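Local coordinates for protein phosphoethanolamine N-methyltransferase 1 (Haemonchus contortus, PDB 4KRG) that probably transfers a methyl group from S-adenosylmethionine to phosphoethanolamine, a step of nematode phosphocholine biosynthesis, at residues K26-T29 and N30-M33; E93-Q96 and E97-H101. One frame throughout, in Å; residues are numbered along the deposited sequence.

How the contacts relate
Going along the chain from the N terminus, contact 1 comes first: K26-T29 is the loop after helix 9-21, and it runs without a break into N30-M33 on the short helix 29-33, so the contact closes a helix start rather than a long loop. Contact 2 follows later, between successive turns at the C-terminal end of helix 89-98, within the unit strand 81-86, helix 89-98, strand 105-109. The two are in series, neither nested nor crossed, with centres about 15 Å apart. They meet where Pro27 O lies 3.6 Å from Lys94 CG, a packing contact that sets the loop before the ligand-lining helix against helix 89-98.

Contact 1 (K26-T29 and N30-M33); sequences KPDT and NSMM. With OPE (phosphoric acid mono-(2-amino-ethyl) ester), chain C; SAH (S-adenosyl-L-homocysteine), chain D.
The Asp28 carboxylate and the Asn30 amide meet obliquely, their planes 81° apart, with Asp28 OD1 brought up to Asn30 CB at 3.1 Å rather than laid over the amide. Both groups reach one water, which donates to Asp28 OD2 and accepts from Asn30 ND2; Asn30 OD1 accepts from Ala38 N. The amide is therefore fixed from both ends. Asp28 is the N-cap of helix 29-33: Ser31 N donates to Asp28 OD1 at 3.2 Å, nearly along the C-O axis. A chi1 of 60° sets CG between the backbone N and the carbonyl carbon and brings OD1 to the N-H of Ser31. The backbone continues the turn, Met32 N donating to Asp28 O and Met33 N to Thr29 O. Ser31 OG reaches back past the cap to Lys26 O, 2.9 Å away, and lies 2.5 Å from a second water, which also takes a weak bond from Lys26 NZ. Selenomethionine Met32 bends at chi2 and chi3, its CG resting 3.4 Å from Asp28 O, while its SE lies 3.8 Å from CB of S-adenosylhomocysteine. Met32 O lies 3.3 Å from SD of S-adenosylhomocysteine and accepts a weak bond from the phosphoethanolamine amine. The capped turn thus presents a backbone oxygen to both ligands, near where methyl transfer would be expected. Tyr133, Ser161, Ser166, His176 and Tyr186 also bond phosphoethanolamine. Around the turn, Pro27 and Met32 pack on helix 89-98 through Phe91, and Thr29 and Met33 lie on helix 38-50 at Glu42.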
loop_
_atom_site.group_PDB
_atom_site.type_symbol
_atom_site.label_atom_id
_atom_site.label_comp_id
_atom_site.label_asym_id
_atom_site.label_seq_id
_atom_site.Cartn_x
_atom_site.Cartn_y
_atom_site.Cartn_z
ATOM N N LYS A 26 0.290 7.817 30.423
ATOM C CA LYS A 26 1.495 7.200 29.874
ATOM C C LYS A 26 1.880 7.831 28.547
ATOM O O LYS A 26 1.736 7.205 27.501
ATOM C CB LYS A 26 1.288 5.694 29.672
ATOM C CG LYS A 26 0.943 4.925 30.940
ATOM C CD LYS A 26 0.380 3.538 30.624
ATOM C CE LYS A 26 -1.006 3.623 29.985
ATOM N NZ LYS A 26 -1.524 2.295 29.539
ATOM N N PRO A 27 2.370 9.076 28.582
ATOM C CA PRO A 27 2.826 9.693 27.334
ATOM C C PRO A 27 4.165 9.096 26.913
ATOM O O PRO A 27 5.210 9.739 27.055
ATOM C CB PRO A 27 2.979 11.165 27.716
ATOM C CG PRO A 27 3.293 11.132 29.169
ATOM C CD PRO A 27 2.508 9.983 29.732
ATOM N N ASP A 28 4.127 7.865 26.405
ATOM C CA ASP A 28 5.341 7.169 25.986
ATOM C C ASP A 28 5.122 6.341 24.716
ATOM O O ASP A 28 3.998 6.230 24.226
ATOM C CB ASP A 28 5.909 6.306 27.131
ATOM C CG ASP A 28 4.940 5.228 27.608
ATOM O OD1 ASP A 28 4.317 4.562 26.758
ATOM O OD2 ASP A 28 4.808 5.035 28.841
ATOM N N THR A 29 6.194 5.750 24.197
ATOM C CA THR A 29 6.114 5.005 22.944
ATOM C C THR A 29 5.217 3.771 23.033
ATOM O O THR A 29 4.713 3.300 22.014
ATOM C CB THR A 29 7.507 4.629 22.380
ATOM O OG1 THR A 29 8.247 3.891 23.359
ATOM C CG2 THR A 29 8.277 5.876 21.977
ATOM N N ASN A 30 5.016 3.246 24.239
ATOM C CA ASN A 30 4.095 2.132 24.420
ATOM C C ASN A 30 2.676 2.528 24.016
ATOM O O ASN A 30 1.973 1.762 23.372
ATOM C CB ASN A 30 4.102 1.630 25.869
ATOM C CG ASN A 30 5.384 0.905 26.242
ATOM O OD1 ASN A 30 6.029 0.277 25.403
ATOM N ND2 ASN A 30 5.746 0.975 27.519
ATOM N N SER A 31 2.260 3.731 24.400
ATOM C CA SER A 31 0.927 4.222 24.060
ATOM C C SER A 31 0.778 4.564 22.581
ATOM O O SER A 31 -0.244 4.252 21.959
ATOM C CB SER A 31 0.568 5.439 24.908
ATOM O OG SER A 31 0.282 5.050 26.236
HETATM N N MSE A 32 1.804 5.207 22.030
HETATM C CA MSE A 32 1.810 5.637 20.637
HETATM C C MSE A 32 1.635 4.459 19.705
HETATM O O MSE A 32 1.030 4.572 18.644
HETATM C CB MSE A 32 3.134 6.331 20.305
HETATM C CG MSE A 32 3.427 7.563 21.140
HETATM SE SE MSE A 32 1.987 8.897 21.060
HETATM C CE MSE A 32 0.964 8.343 22.625
HETATM N N MSE A 33 2.184 3.324 20.107
HETATM C CA MSE A 33 2.158 2.148 19.261
HETATM C C MSE A 33 1.198 1.107 19.811
HETATM O O MSE A 33 0.959 0.092 19.165
HETATM C CB MSE A 33 3.567 1.582 19.120
HETATM C CG MSE A 33 4.591 2.649 18.733
HETATM SE SE MSE A 33 6.356 1.895 18.362
HETATM C CE MSE A 33 6.137 1.480 16.456
HETATM C CA OPE C . -1.573 0.957 16.885
HETATM C CB OPE C . -1.120 2.226 17.529
HETATM O O1 OPE C . -2.627 -1.665 17.412
HETATM O O2 OPE C . -3.429 -1.002 15.193
HETATM O O3 OPE C . -4.945 -0.741 17.155
HETATM O O4 OPE C . -2.936 0.738 16.899
HETATM N N OPE C . -1.770 3.442 17.118
HETATM P P OPE C . -3.514 -0.695 16.666
HETATM N N SAH D . 1.201 9.371 15.118
HETATM C CA SAH D . 1.931 9.106 16.368
HETATM C CB SAH D . 0.906 8.607 17.443
HETATM C CG SAH D . 0.086 7.396 17.002
HETATM S SD SAH D . -1.269 6.929 18.117
HETATM C C SAH D . 3.012 8.125 16.155
HETATM O O SAH D . 2.868 7.227 15.339
HETATM O OXT SAH D . 3.884 8.034 16.992
HETATM C "C5'" SAH D . -2.607 8.098 17.760
HETATM C "C4'" SAH D . -2.412 9.488 18.030
HETATM O "O4'" SAH D . -3.374 10.267 17.270
HETATM C "C3'" SAH D . -2.649 9.803 19.452
HETATM O "O3'" SAH D . -1.727 10.783 19.872
HETATM C "C2'" SAH D . -3.995 10.358 19.477
HETATM O "O2'" SAH D . -4.158 11.234 20.557
HETATM C "C1'" SAH D . -4.076 11.062 18.175
HETATM N N9 SAH D . -5.484 11.289 17.694
HETATM C C8 SAH D . -6.414 10.364 17.424
HETATM N N7 SAH D . -7.459 10.997 16.886
HETATM C C5 SAH D . -7.202 12.304 16.807
HETATM C C6 SAH D . -7.927 13.413 16.341
HETATM N N6 SAH D . -9.195 13.278 15.828
HETATM N N1 SAH D . -7.342 14.623 16.407
HETATM C C2 SAH D . -6.118 14.787 16.895
HETATM N N3 SAH D . -5.402 13.743 17.350
HETATM C C4 SAH D . -5.916 12.501 17.315
HETATM O O HOH W 1 0.965 2.941 27.458
HETATM O O HOH W 2 4.116 2.493 29.575
#

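Contact 2 (E93-Q96 and E97-H101); sequences EKNQ and ERNAH
Asn95 and Asn99, one helical turn apart, meet through their side-chain amides: Asn99 ND2 stands 2.7 Å from Asn95 OD1. The N-H...O angle of 122° marks this short bond as weak, and the two amide planes are turned 62° against each other. In the backbone of the same pair, Asn99 N donates to Asn95 O at 3.1 Å, so backbone and amide both join these residues at the end of helix 89-98, where Asn99 is the first residue to leave helical backbone angles. One residue earlier the bond from Arg98 N to Lys94 O is 3.0 Å long. Glu97 N donates to Glu93 O and, weakly, to Lys94 O. On that flank Lys94 and Arg98 cross at about a right angle, Lys94 CD touching Arg98 CG at 3.8 Å. The lysine gets there by pointing CG opposite the backbone N, chi1 176°, and then bending at chi2 and chi3. Its NZ ends 4.4 Å from Glu97 OE2, too long for a salt bridge.

A second shell positions these groups. Asn99 OD1 is hydrogen-bonded to Thr73 OG1 of helix 70-78, which helps fix how its amide is turned. Asn95 ND2 makes weak bonds to Gly67 O and Ser84 OG, and Arg98 NH1 a weak one to Ile68 O, while both asparagines also lie against Tyr107 of strand 105-109. The buried amides are therefore matched by oxygens of several elements of the Rossmann-like methyltransferase fold. By contrast, the charges of Lys94 and Glu97 lie on a more exposed flank, where they probably attract each other only through a modest, solvent-screened interaction.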
loop_
_atom_site.group_PDB
_atom_site.type_symbol
_atom_site.label_atom_id
_atom_site.label_comp_id
_atom_site.label_asym_id
_atom_site.label_seq_id
_atom_site.Cartn_x
_atom_site.Cartn_y
_atom_site.Cartn_z
ATOM N N GLU A 93 2.233 18.047 25.617
ATOM C CA GLU A 93 3.149 18.498 26.658
ATOM C C GLU A 93 4.446 17.692 26.660
ATOM O O GLU A 93 5.528 18.258 26.754
ATOM C CB GLU A 93 2.466 18.475 28.026
ATOM C CG GLU A 93 1.392 19.532 28.169
ATOM C CD GLU A 93 0.539 19.335 29.397
ATOM O OE1 GLU A 93 0.661 18.272 30.045
ATOM O OE2 GLU A 93 -0.256 20.244 29.714
ATOM N N LYS A 94 4.336 16.372 26.549
ATOM C CA LYS A 94 5.524 15.522 26.438
ATOM C C LYS A 94 6.309 15.829 25.149
ATOM O O LYS A 94 7.535 15.833 25.151
ATOM C CB LYS A 94 5.135 14.041 26.534
ATOM C CG LYS A 94 6.277 13.053 26.337
ATOM C CD LYS A 94 7.491 13.390 27.193
ATOM C CE LYS A 94 7.802 12.281 28.179
ATOM N NZ LYS A 94 9.210 12.356 28.660
ATOM N N ASN A 95 5.585 16.100 24.064
ATOM C CA ASN A 95 6.161 16.521 22.784
ATOM C C ASN A 95 7.038 17.768 22.960
ATOM O O ASN A 95 8.192 17.806 22.519
ATOM C CB ASN A 95 5.008 16.810 21.811
ATOM C CG ASN A 95 5.414 16.763 20.353
ATOM O OD1 ASN A 95 6.569 16.997 19.998
ATOM N ND2 ASN A 95 4.442 16.477 19.490
ATOM N N GLN A 96 6.488 18.783 23.621
ATOM C CA GLN A 96 7.209 20.035 23.888
ATOM C C GLN A 96 8.427 19.873 24.787
ATOM O O GLN A 96 9.357 20.670 24.728
ATOM C CB GLN A 96 6.273 21.069 24.518
ATOM C CG GLN A 96 5.124 21.511 23.635
ATOM C CD GLN A 96 4.143 22.393 24.369
ATOM O OE1 GLN A 96 3.190 21.902 24.977
ATOM N NE2 GLN A 96 4.377 23.703 24.334
ATOM N N GLU A 97 8.407 18.863 25.647
ATOM C CA GLU A 97 9.523 18.625 26.552
ATOM C C GLU A 97 10.676 17.968 25.802
ATOM O O GLU A 97 11.816 18.429 25.872
ATOM C CB GLU A 97 9.079 17.752 27.723
ATOM C CG GLU A 97 10.174 17.433 28.721
ATOM C CD GLU A 97 9.654 16.674 29.930
ATOM O OE1 GLU A 97 8.426 16.704 30.177
ATOM O OE2 GLU A 97 10.474 16.048 30.635
ATOM N N ARG A 98 10.366 16.901 25.071
ATOM C CA ARG A 98 11.357 16.174 24.286
ATOM C C ARG A 98 12.019 17.095 23.270
ATOM O O ARG A 98 13.211 16.983 22.997
ATOM C CB ARG A 98 10.691 15.004 23.554
ATOM C CG ARG A 98 10.011 13.979 24.460
ATOM C CD ARG A 98 9.235 12.945 23.650
ATOM N NE ARG A 98 10.089 12.265 22.681
ATOM C CZ ARG A 98 10.026 12.440 21.364
ATOM N NH1 ARG A 98 9.133 13.266 20.847
ATOM N NH2 ARG A 98 10.860 11.785 20.567
ATOM N N ASN A 99 11.232 18.010 22.720
ATOM C CA ASN A 99 11.686 18.867 21.631
ATOM C C ASN A 99 12.001 20.296 22.064
ATOM O O ASN A 99 12.016 21.213 21.242
ATOM C CB ASN A 99 10.644 18.871 20.510
ATOM C CG ASN A 99 10.499 17.516 19.854
ATOM O OD1 ASN A 99 11.490 16.818 19.629
ATOM N ND2 ASN A 99 9.262 17.129 19.552
ATOM N N ALA A 100 12.263 20.476 23.356
ATOM C CA ALA A 100 12.572 21.796 23.898
ATOM C C ALA A 100 13.844 22.374 23.291
ATOM O O ALA A 100 14.063 23.582 23.317
ATOM C CB ALA A 100 12.685 21.734 25.408
ATOM N N HIS A 101 14.686 21.505 22.745
ATOM C CA HIS A 101 15.950 21.941 22.169
ATOM C C HIS A 101 15.793 22.470 20.745
ATOM O O HIS A 101 16.753 22.964 20.148
ATOM C CB HIS A 101 16.962 20.799 22.188
ATOM C CG HIS A 101 16.542 19.607 21.389
ATOM N ND1 HIS A 101 15.437 18.848 21.700
ATOM C CD2 HIS A 101 17.092 19.034 20.290
ATOM C CE1 HIS A 101 15.319 17.863 20.831
ATOM N NE2 HIS A 101 16.311 17.952 19.964
#